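Local coordinates for ATP-citrate lyase beta-subunit (Chlorobium limicola, PDB 6HXJ), which probably helps, as the beta subunit, to cleave citrate with CoA into acetyl-CoA and oxaloacetate at the expense of ATP, at residues V210-R215 and F223-E228. Sequence-based numbering, arbitrary orientation.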
# COMPACT_ATOMS: atom_id res chain seq x y z
N VAL A 210 1.01 3.79 62.69
CA VAL A 210 1.87 4.04 61.53
C VAL A 210 1.14 4.87 60.49
O VAL A 210 -0.09 4.88 60.44
CB VAL A 210 2.57 2.79 60.91
CG1 VAL A 210 3.60 2.21 61.89
CG2 VAL A 210 1.58 1.73 60.45
N ASP A 211 1.88 5.61 59.68
CA ASP A 211 1.26 6.42 58.63
C ASP A 211 0.96 5.49 57.41
O ASP A 211 1.85 5.23 56.59
CB ASP A 211 2.16 7.63 58.30
CG ASP A 211 1.79 8.42 57.04
OD1 ASP A 211 0.60 8.37 56.61
OD2 ASP A 211 2.68 9.13 56.51
N TYR A 212 -0.28 4.96 57.33
CA TYR A 212 -0.67 3.96 56.31
C TYR A 212 -0.61 4.44 54.87
O TYR A 212 -0.46 3.60 54.00
CB TYR A 212 -2.04 3.30 56.59
CG TYR A 212 -2.12 1.88 56.10
CD1 TYR A 212 -1.30 0.88 56.62
CD2 TYR A 212 -3.02 1.52 55.10
CE1 TYR A 212 -1.35 -0.42 56.15
CE2 TYR A 212 -3.09 0.21 54.62
CZ TYR A 212 -2.26 -0.76 55.15
OH TYR A 212 -2.32 -2.05 54.69
N ASP A 213 -0.61 5.76 54.60
CA ASP A 213 -0.46 6.33 53.26
C ASP A 213 0.90 5.97 52.65
O ASP A 213 1.06 5.97 51.43
CB ASP A 213 -0.57 7.86 53.33
CG ASP A 213 -1.93 8.39 53.73
OD1 ASP A 213 -2.94 8.01 53.09
OD2 ASP A 213 -1.98 9.25 54.65
N ALA A 214 1.86 5.67 53.53
CA ALA A 214 3.24 5.35 53.22
C ALA A 214 3.46 3.93 52.82
O ALA A 214 4.57 3.59 52.46
CB ALA A 214 4.09 5.65 54.43
N ARG A 215 2.40 3.12 52.85
CA ARG A 215 2.48 1.66 52.57
C ARG A 215 3.25 1.31 51.30
O ARG A 215 3.87 0.24 51.28
CB ARG A 215 1.08 1.05 52.50
CG ARG A 215 1.07 -0.47 52.60
CD ARG A 215 0.03 -1.13 51.71
NE ARG A 215 0.25 -2.56 51.52
CZ ARG A 215 0.79 -3.10 50.43
NH1 ARG A 215 1.51 -4.20 50.53
NH2 ARG A 215 0.61 -2.54 49.25
N PHE A 223 -0.31 -6.31 56.78
CA PHE A 223 -1.35 -6.01 57.79
C PHE A 223 -2.24 -4.84 57.32
O PHE A 223 -1.83 -4.05 56.46
CB PHE A 223 -0.74 -5.68 59.17
CG PHE A 223 0.18 -4.47 59.22
CD1 PHE A 223 -0.33 -3.18 59.31
CD2 PHE A 223 1.56 -4.63 59.19
CE1 PHE A 223 0.51 -2.07 59.31
CE2 PHE A 223 2.40 -3.52 59.23
CZ PHE A 223 1.87 -2.25 59.30
N LYS A 224 -3.43 -4.73 57.92
CA LYS A 224 -4.40 -3.67 57.66
C LYS A 224 -4.61 -2.88 58.95
O LYS A 224 -4.41 -3.43 60.04
CB LYS A 224 -5.73 -4.27 57.16
CG LYS A 224 -5.79 -4.49 55.64
CD LYS A 224 -6.93 -5.42 55.22
CE LYS A 224 -6.62 -6.17 53.94
NZ LYS A 224 -7.63 -7.22 53.64
N PRO A 225 -5.00 -1.60 58.90
CA PRO A 225 -5.15 -0.85 60.15
C PRO A 225 -6.45 -1.13 60.88
O PRO A 225 -7.44 -1.50 60.25
CB PRO A 225 -5.05 0.61 59.71
CG PRO A 225 -4.80 0.59 58.20
CD PRO A 225 -5.26 -0.74 57.72
N VAL A 226 -6.42 -0.95 62.21
CA VAL A 226 -7.55 -1.14 63.13
C VAL A 226 -8.59 -0.08 62.86
O VAL A 226 -8.24 1.04 62.48
CB VAL A 226 -7.08 -1.09 64.61
CG1 VAL A 226 -8.24 -1.01 65.60
CG2 VAL A 226 -6.16 -2.25 64.95
N SER A 227 -9.87 -0.44 63.10
CA SER A 227 -11.08 0.36 62.92
C SER A 227 -11.06 1.67 63.71
O SER A 227 -10.70 1.68 64.90
CB SER A 227 -12.30 -0.47 63.32
OG SER A 227 -12.35 -1.75 62.70
N GLU A 228 -11.47 2.77 63.05
CA GLU A 228 -11.56 4.10 63.66
C GLU A 228 -12.51 3.99 64.88
O GLU A 228 -12.02 3.94 66.01
CB GLU A 228 -11.98 5.16 62.61
CG GLU A 228 -10.88 5.55 61.62
CD GLU A 228 -11.07 5.18 60.15
OE1 GLU A 228 -12.13 5.52 59.58
OE2 GLU A 228 -10.11 4.62 59.56
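Tyr212 makes the single hydrogen bond between 210-215 and 223-228. Its OH donates to the backbone O of Phe223, at 2.7 Å. The bond lies in the carbonyl plane, with a C=O...OH angle of 150°. The carbonyl oxygen sits at the edge of the tyrosine ring, near its plane.

A CH-pi contact meets one face of the same ring. Pro225 CG stands over its centre, 3.7 Å from the Tyr212 ring centroid and 13° off the normal. Pro225 CD extends the contact toward the hydroxyl end, 3.9 Å from Tyr212 CE2. A leucine in place of Tyr212 would probably leave the Phe223 carbonyl without this donor and Pro225 without its aromatic face.

Both segments belong to the connection between strand 200-210 of the ATP-grasp part and helix 235-246 of the CoA-ligase-like, citrate-binding part. Residues 212-215 start a short 3-10 helix. The chain then returns past strand 3-4, with a backbone hydrogen bond between Val226 and Lys3.

The remaining contacts are apolar. Phe223 CE1 lies 4.0 Å from Tyr212 CE1, and the two side chains run past one another in opposite senses. Val210 CG2 reaches the edge of the Phe223 ring, 4.1 Å from CE1. Phe223 CG lies between the backbone N and the carbonyl carbon (chi1 61°), and this brings the ring's CE1 edge up to Val210 and Tyr212. Ile4 touches both Val210 and Phe223, and the ring of Trp221 also meets that of Phe223.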